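Local coordinates for phospho-2-dehydro-3-deoxyheptonate aldolase/chorismate mutase (Thermus thermophilus, PDB 2D8D), which rearranges chorismate to prephenate through its chorismate mutase domain, the part present here, and probably also has 3-deoxy-7-phosphoheptulonate synthase activity in the whole protein, at the interface of chains A and B. Sequence-based numbering; all coordinates share one arbitrary frame. Chains: chain A/B, phospho-2-dehydro-3-deoxyheptonate aldolase/chorismate mutase.

Contact 1: the interface of chains A and B. Residues chain A 25, 29, 33; chain B 8, 11-12, 14-15.
A:Leu29 reaches across with both of its methyl branches and loses 78 Å² of surface to chain B, more than any other residue of this patch between two 4-40 helices. Its CD2 meets CD2 of B:Leu8 at 3.7 Å, while CD1 lies 3.8 Å from B:Val15 CG2; the aliphatic CB of B:Glu11 touches both branches. A forked leucine suits this place because one side chain can cover successive turns of the facing helix. B:Leu8, the next most buried, also slides antiparallel past A:Ile33, with its CB only 3.4 Å from A:Ile33 CG1, a tight fit. A:Glu25 needs length instead. With CG anti to the backbone N (chi1 173°) and the rest extended, its stem passes B:Val15, whose CG2 is 3.6 Å from the carboxylate carbon CD, and its OE2 reaches B:Arg14. The salt bridge, 2.8 Å from B:Arg14 NH2 to A:Glu25 OE2, contains a nearly straight hydrogen bond; OE2 lies in the guanidinium plane, but NH2 approaches from above the carboxylate plane. B:Glu11 steadies the arginine from its own chain: its OE1 accepts from both B:Arg14 NE, at 3.0 Å, and B:Arg14 NH2, at 2.9 Å.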
# COMPACT_ATOMS: atom_id res chain seq x y z
N GLU A 25 -9.11 3.15 4.77
CA GLU A 25 -10.06 4.10 4.22
C GLU A 25 -10.54 3.60 2.85
O GLU A 25 -11.73 3.67 2.54
CB GLU A 25 -9.42 5.48 4.07
CG GLU A 25 -10.28 6.50 3.33
CD GLU A 25 -9.64 7.88 3.28
OE1 GLU A 25 -8.41 7.97 3.47
OE2 GLU A 25 -10.36 8.86 3.03
N LEU A 29 -14.44 2.69 1.59
CA LEU A 29 -15.02 3.27 0.39
C LEU A 29 -15.55 2.19 -0.55
O LEU A 29 -16.65 2.31 -1.08
CB LEU A 29 -13.99 4.13 -0.35
CG LEU A 29 -13.58 5.42 0.37
CD1 LEU A 29 -12.36 6.01 -0.31
CD2 LEU A 29 -14.73 6.42 0.37
N ILE A 33 -19.37 1.57 -1.92
CA ILE A 33 -19.70 1.46 -3.33
C ILE A 33 -20.47 0.16 -3.55
O ILE A 33 -21.48 0.14 -4.25
CB ILE A 33 -18.41 1.45 -4.20
CG1 ILE A 33 -17.77 2.84 -4.20
CG2 ILE A 33 -18.74 1.02 -5.63
CD1 ILE A 33 -16.41 2.90 -4.87
N LEU B 8 -17.98 8.41 -4.89
CA LEU B 8 -17.14 7.46 -4.17
C LEU B 8 -15.94 7.05 -5.01
O LEU B 8 -14.84 6.86 -4.48
CB LEU B 8 -17.96 6.24 -3.76
CG LEU B 8 -18.89 6.49 -2.56
CD1 LEU B 8 -19.99 5.44 -2.52
CD2 LEU B 8 -18.06 6.48 -1.28
N GLU B 11 -13.34 9.51 -4.61
CA GLU B 11 -12.66 9.38 -3.33
C GLU B 11 -11.63 8.26 -3.44
O GLU B 11 -10.52 8.37 -2.92
CB GLU B 11 -13.65 9.04 -2.21
CG GLU B 11 -14.69 10.12 -1.91
CD GLU B 11 -14.08 11.47 -1.58
OE1 GLU B 11 -12.93 11.53 -1.10
OE2 GLU B 11 -14.77 12.49 -1.79
N VAL B 12 -11.98 7.17 -4.12
CA VAL B 12 -11.05 6.06 -4.30
C VAL B 12 -9.83 6.54 -5.10
O VAL B 12 -8.70 6.15 -4.79
CB VAL B 12 -11.73 4.86 -5.00
CG1 VAL B 12 -10.68 3.82 -5.39
CG2 VAL B 12 -12.76 4.23 -4.06
N ARG B 14 -8.57 9.55 -5.14
CA ARG B 14 -7.78 10.35 -4.21
C ARG B 14 -6.96 9.46 -3.29
O ARG B 14 -5.77 9.69 -3.09
CB ARG B 14 -8.70 11.25 -3.37
CG ARG B 14 -7.99 11.94 -2.21
CD ARG B 14 -8.95 12.76 -1.37
NE ARG B 14 -10.01 11.95 -0.77
CZ ARG B 14 -9.86 11.15 0.29
NH1 ARG B 14 -8.68 11.05 0.90
NH2 ARG B 14 -10.89 10.46 0.74
N VAL B 15 -7.60 8.45 -2.73
CA VAL B 15 -6.93 7.53 -1.83
C VAL B 15 -5.84 6.74 -2.56
O VAL B 15 -4.75 6.55 -2.03
CB VAL B 15 -7.95 6.60 -1.15
CG1 VAL B 15 -7.24 5.51 -0.36
CG2 VAL B 15 -8.84 7.41 -0.21

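Contact 2: the interface of chains A and B. Residues chain A 65, 69, 73; chain B 76-77, 80-81, 83-84.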
# COMPACT_ATOMS: atom_id res chain seq x y z
N PHE A 65 10.03 3.02 -7.16
CA PHE A 65 9.59 1.70 -7.59
C PHE A 65 9.31 1.69 -9.08
O PHE A 65 8.82 2.67 -9.64
CB PHE A 65 8.32 1.28 -6.85
CG PHE A 65 8.53 1.00 -5.39
CD1 PHE A 65 7.88 1.75 -4.42
CD2 PHE A 65 9.37 -0.04 -4.98
CE1 PHE A 65 8.06 1.48 -3.07
CE2 PHE A 65 9.55 -0.32 -3.63
CZ PHE A 65 8.89 0.44 -2.67
N THR A 69 6.26 -2.88 -10.45
CA THR A 69 6.10 -3.09 -9.01
C THR A 69 4.87 -2.34 -8.51
O THR A 69 4.11 -2.87 -7.69
CB THR A 69 7.34 -2.61 -8.24
OG1 THR A 69 8.46 -3.43 -8.59
CG2 THR A 69 7.11 -2.68 -6.74
N LEU A 73 1.69 -4.18 -6.72
CA LEU A 73 1.21 -3.83 -5.39
C LEU A 73 -0.26 -3.42 -5.42
O LEU A 73 -1.05 -3.86 -4.58
CB LEU A 73 2.05 -2.69 -4.80
CG LEU A 73 3.49 -3.05 -4.43
CD1 LEU A 73 4.24 -1.80 -4.01
CD2 LEU A 73 3.49 -4.08 -3.31
N GLU B 76 4.00 -7.89 0.88
CA GLU B 76 4.24 -7.56 -0.52
C GLU B 76 5.00 -6.25 -0.61
O GLU B 76 5.92 -6.10 -1.42
CB GLU B 76 2.91 -7.44 -1.28
CG GLU B 76 2.21 -8.76 -1.53
CD GLU B 76 3.04 -9.69 -2.41
OE1 GLU B 76 3.40 -9.27 -3.53
OE2 GLU B 76 3.32 -10.82 -1.97
N ILE B 77 4.63 -5.29 0.23
CA ILE B 77 5.29 -3.99 0.25
C ILE B 77 6.74 -4.17 0.69
O ILE B 77 7.65 -3.54 0.14
CB ILE B 77 4.57 -3.02 1.21
CG1 ILE B 77 3.18 -2.68 0.64
CG2 ILE B 77 5.39 -1.76 1.41
CD1 ILE B 77 2.32 -1.86 1.57
N ALA B 80 8.80 -5.73 -2.17
CA ALA B 80 9.14 -4.75 -3.19
C ALA B 80 10.32 -3.90 -2.75
O ALA B 80 11.13 -3.46 -3.57
CB ALA B 80 7.93 -3.86 -3.48
N SER B 81 10.42 -3.67 -1.44
CA SER B 81 11.50 -2.87 -0.87
C SER B 81 12.85 -3.56 -1.01
O SER B 81 13.83 -2.93 -1.42
CB SER B 81 11.21 -2.59 0.61
OG SER B 81 10.01 -1.85 0.76
N ASP B 83 13.67 -5.77 -3.14
CA ASP B 83 13.96 -5.76 -4.56
C ASP B 83 14.62 -4.43 -4.92
O ASP B 83 15.63 -4.40 -5.60
CB ASP B 83 12.67 -5.93 -5.36
CG ASP B 83 12.89 -5.82 -6.86
OD1 ASP B 83 13.73 -6.58 -7.39
OD2 ASP B 83 12.22 -4.99 -7.50
N LEU B 84 14.04 -3.34 -4.43
CA LEU B 84 14.56 -2.00 -4.71
C LEU B 84 15.94 -1.77 -4.10
O LEU B 84 16.78 -1.10 -4.69
CB LEU B 84 13.57 -0.94 -4.21
CG LEU B 84 13.77 0.51 -4.68
CD1 LEU B 84 13.71 0.57 -6.20
CD2 LEU B 84 12.69 1.40 -4.11
O HOH W 1 10.61 -2.95 -6.40
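Van der Waals contact carries most of this patch, where A:Phe65, A:Thr69 and A:Leu73 face the C-terminal helix 67-84 of chain B. Ring and methyl groups rest partly on backbone carbonyls. A:Phe65, in the loop before helix 67-80, turns the CE2 side of its ring to the partner: CE2 lies 3.5 Å from the backbone O of B:Ala80 and also makes an apolar contact with B:Leu84 CD2, although that leucine is poorly ordered. In the first turn of helix 67-80, the methyl CG2 of A:Thr69 meets the methyl CB of B:Ala80 at 3.6 Å, an apolar pair. Alanine suits this position because its short side chain lets both the threonine and the phenylalanine come close to the helix backbone. A:Leu73 uses its CD2 branch, which rests on the backbone between B:Glu76 and B:Ile77, 3.7 Å from B:Glu76 O.

A polar link runs through water. A:Thr69 serves both kinds of contact: chi1 of -66° sets OG1 beside the backbone N and CG2 opposite it, so the methyl packs while its hydroxyl OG1 lies 3.1 Å from water 1. That water is 2.9 Å from B:Ala80 O and also reaches B:Asp83 OD2, a poorly ordered side chain.

Within chain B, the hydroxyl OG of B:Ser81 donates to B:Ile77 O at 3.0 Å, returning the polar group to its own helix.

Together these contacts hold the loop and start of one subunit's last helix against the last helix of the other, contributing to the dimer.

Contact 3: the interface of chains A and B. Residues chain A 16-17, 20; chain B 56-57, 60.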
# COMPACT_ATOMS: atom_id res chain seq x y z
N ASN A 16 4.45 3.57 7.46
CA ASN A 16 3.71 2.31 7.50
C ASN A 16 2.31 2.56 8.06
O ASN A 16 1.31 2.07 7.54
CB ASN A 16 4.37 1.28 8.42
CG ASN A 16 5.54 0.55 7.78
OD1 ASN A 16 5.71 0.54 6.56
ND2 ASN A 16 6.34 -0.10 8.62
N ARG A 17 2.26 3.30 9.16
CA ARG A 17 0.99 3.57 9.81
C ARG A 17 0.07 4.42 8.95
O ARG A 17 -1.14 4.23 8.97
CB ARG A 17 1.24 4.20 11.19
CG ARG A 17 1.79 3.17 12.18
CD ARG A 17 2.13 3.77 13.53
NE ARG A 17 2.29 2.72 14.54
CZ ARG A 17 3.44 2.39 15.13
NH1 ARG A 17 4.56 3.02 14.83
NH2 ARG A 17 3.45 1.41 16.03
N LEU A 20 -1.40 2.10 6.44
CA LEU A 20 -2.45 1.28 7.05
C LEU A 20 -3.76 2.07 7.10
O LEU A 20 -4.83 1.54 6.80
CB LEU A 20 -2.05 0.85 8.47
CG LEU A 20 -3.12 0.09 9.27
CD1 LEU A 20 -3.50 -1.20 8.55
CD2 LEU A 20 -2.58 -0.21 10.67
N TYR B 56 2.89 -4.69 14.87
CA TYR B 56 2.15 -3.50 15.27
C TYR B 56 1.08 -3.11 14.25
O TYR B 56 0.05 -2.56 14.63
CB TYR B 56 3.08 -2.31 15.61
CG TYR B 56 3.90 -1.69 14.49
CD1 TYR B 56 5.29 -1.78 14.50
CD2 TYR B 56 3.29 -0.95 13.47
CE1 TYR B 56 6.06 -1.15 13.53
CE2 TYR B 56 4.06 -0.32 12.49
CZ TYR B 56 5.44 -0.43 12.52
OH TYR B 56 6.20 0.16 11.54
N LEU B 57 1.29 -3.43 12.98
CA LEU B 57 0.30 -3.09 11.97
C LEU B 57 -0.95 -3.95 12.15
O LEU B 57 -2.07 -3.46 11.99
CB LEU B 57 0.88 -3.27 10.56
CG LEU B 57 1.96 -2.24 10.22
CD1 LEU B 57 2.69 -2.65 8.95
CD2 LEU B 57 1.33 -0.86 10.07
N GLU B 60 -2.76 -2.71 15.32
CA GLU B 60 -3.43 -1.43 15.11
C GLU B 60 -4.46 -1.41 13.99
O GLU B 60 -5.14 -0.41 13.77
CB GLU B 60 -2.37 -0.36 14.85
CG GLU B 60 -1.46 -0.12 16.05
CD GLU B 60 -0.12 0.49 15.68
OE1 GLU B 60 -0.05 1.27 14.71
OE2 GLU B 60 0.87 0.19 16.38
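B:Tyr56 CG takes the crowded position between the backbone N and the carbonyl carbon (chi1 66°), which swings the ring towards A:Arg17 and A:Asn16. A:Arg17 keeps an extended chain from CG to NE and so carries its guanidinium out from its helix to B:Tyr56 and B:Glu60. There the flat group is used in two ways. One face lies on the tyrosine ring, the planes 19° apart; A:Arg17 NH2 sits over the B:Tyr56 ring, offset towards its rim, 3.7 Å from its centroid in a cation-pi contact. Its edge meets the carboxylate of B:Glu60 side-on and nearly coplanar: A:Arg17 NE donates to B:Glu60 OE1 at 2.8 Å and A:Arg17 NH2 to B:Glu60 OE2 at 2.9 Å, each oxygen accepting through its syn lone pair. This paired grip, together with the stack, fixes the rotation of the guanidinium, and arginine suits the place because it offers both a cationic face and a row of N-H donors. Aromatic surface alone does not explain the tyrosine, since the phenol OH of B:Tyr56 accepts a nearly straight bond from A:Asn16 ND2, at 2.9 Å and close to the amide plane. A:Leu20 CD2 packs against B:Leu57, 3.5 Å from its backbone O and 4.0 Å from its CD2, next to the salt bridge. The site lies where the first half of the long helix 4-40 of chain A meets the last turns of helix 47-60 of chain B.

Contact 4: the interface of chains A and B. Residues chain A 23, 26, 57, 74, 77; chain B 16, 19-20, 23.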
# COMPACT_ATOMS: atom_id res chain seq x y z
N LEU A 23 -5.14 2.42 3.47
CA LEU A 23 -5.66 1.15 2.97
C LEU A 23 -7.03 0.90 3.59
O LEU A 23 -7.97 0.49 2.91
CB LEU A 23 -4.73 -0.01 3.34
CG LEU A 23 -3.42 -0.14 2.56
CD1 LEU A 23 -2.57 -1.22 3.19
CD2 LEU A 23 -3.71 -0.47 1.10
N ARG A 26 -9.61 3.08 2.05
CA ARG A 26 -9.97 2.57 0.74
C ARG A 26 -10.96 1.41 0.90
O ARG A 26 -11.91 1.29 0.13
CB ARG A 26 -8.73 2.09 -0.02
CG ARG A 26 -9.01 1.90 -1.50
CD ARG A 26 -7.84 1.30 -2.27
NE ARG A 26 -8.12 1.31 -3.70
CZ ARG A 26 -8.91 0.43 -4.32
NH1 ARG A 26 -9.48 -0.55 -3.64
NH2 ARG A 26 -9.17 0.57 -5.61
N LEU A 57 -2.16 5.27 -12.20
CA LEU A 57 -1.14 5.08 -11.17
C LEU A 57 0.20 4.78 -11.84
O LEU A 57 1.26 5.19 -11.36
CB LEU A 57 -1.54 3.96 -10.22
CG LEU A 57 -2.76 4.31 -9.35
CD1 LEU A 57 -3.28 3.06 -8.66
CD2 LEU A 57 -2.38 5.38 -8.33
N PHE A 74 -0.64 -2.59 -6.38
CA PHE A 74 -2.03 -2.19 -6.45
C PHE A 74 -2.94 -3.34 -6.86
O PHE A 74 -4.08 -3.41 -6.41
CB PHE A 74 -2.19 -0.97 -7.35
CG PHE A 74 -1.96 0.33 -6.64
CD1 PHE A 74 -2.94 0.87 -5.82
CD2 PHE A 74 -0.74 0.99 -6.74
CE1 PHE A 74 -2.72 2.06 -5.11
CE2 PHE A 74 -0.50 2.17 -6.03
CZ PHE A 74 -1.50 2.70 -5.22
N ILE A 77 -3.72 -4.93 -3.72
CA ILE A 77 -4.64 -4.11 -2.94
C ILE A 77 -6.06 -4.28 -3.49
O ILE A 77 -7.02 -4.42 -2.74
CB ILE A 77 -4.23 -2.62 -2.98
CG1 ILE A 77 -2.92 -2.43 -2.21
CG2 ILE A 77 -5.33 -1.74 -2.41
CD1 ILE A 77 -2.31 -1.05 -2.36
N ASN B 16 -6.13 6.29 -3.78
CA ASN B 16 -5.14 5.56 -4.57
C ASN B 16 -3.89 6.43 -4.75
O ASN B 16 -2.76 5.95 -4.61
CB ASN B 16 -5.66 5.22 -5.97
CG ASN B 16 -6.60 4.03 -5.99
OD1 ASN B 16 -6.66 3.24 -5.05
ND2 ASN B 16 -7.31 3.89 -7.10
N ILE B 19 -1.91 6.66 -1.60
CA ILE B 19 -1.18 5.42 -1.35
C ILE B 19 0.07 5.38 -2.23
O ILE B 19 1.14 4.98 -1.78
CB ILE B 19 -2.08 4.18 -1.60
CG1 ILE B 19 -3.17 4.11 -0.53
CG2 ILE B 19 -1.24 2.90 -1.57
CD1 ILE B 19 -4.25 3.08 -0.80
N LEU B 20 -0.06 5.80 -3.49
CA LEU B 20 1.10 5.82 -4.38
C LEU B 20 2.18 6.75 -3.83
O LEU B 20 3.36 6.43 -3.84
CB LEU B 20 0.68 6.28 -5.78
CG LEU B 20 1.82 6.50 -6.80
CD1 LEU B 20 2.59 5.20 -7.04
CD2 LEU B 20 1.22 7.02 -8.10
N LEU B 23 3.71 5.05 -0.69
CA LEU B 23 4.55 3.92 -1.06
C LEU B 23 5.87 4.45 -1.60
O LEU B 23 6.94 3.91 -1.29
CB LEU B 23 3.87 3.07 -2.13
CG LEU B 23 2.72 2.17 -1.69
CD1 LEU B 23 2.08 1.54 -2.92
CD2 LEU B 23 3.24 1.09 -0.75
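A:Arg26 NE donates to the amide oxygen OD1 of B:Asn16 at 2.8 Å, the donor lying in the carbonyl plane and the oxygen close to the guanidinium plane. The two flat groups are nearly coplanar, 12° apart. A:Arg26 gets there by an extended chain whose CG stands opposite the backbone N (chi1 -164°). By its place in the sequence this arginine probably matches the one that binds substrate in chorismate mutases of this family; asparagine, a neutral acceptor, could hold NE while the terminal nitrogens serve another purpose. Alongside, A:Phe74 points the far end of its ring at helix 4-40 of chain B. A:Phe74 CZ comes within 3.5 Å of B:Asn16 O and 3.7 Å of the B:Ile19 methyl CG2, and A:Phe74 CE2 is 4.1 Å from B:Leu23 CD1. A:Leu57 CD1 caps one face of the ring, 3.5 Å above its plane and over its centre, so a residue of the same chain steadies it. The branched B:Ile19 suits its place by facing two ways: its CG2 serves the phenylalanine, and its CD1 meets A:Leu23 CD2 at 4.1 Å. All three helices of chain A, 4-40, 47-60 and 67-80, here contribute side chains around the long first helix of chain B.

The four contacts are spread along one dimer interface: the C-alpha centres of contacts 1 and 2 lie about 23 Å apart, while contact 4 is about 11 Å from contact 1 and 13 Å from contact 2. Contact 3 stands about 15 Å from contact 4. Helix 4-40 serves contacts 1, 3 and 4, and the last helix serves contacts 2 and 4. Because the two-fold axis repeats every contact, each Asn16 uses both ends of its amide across the interface, ND2 as in contact 3 and OD1 as in contact 4. Interlocking of this extent would suit a stable dimer, whose active sites in this family combine both chains.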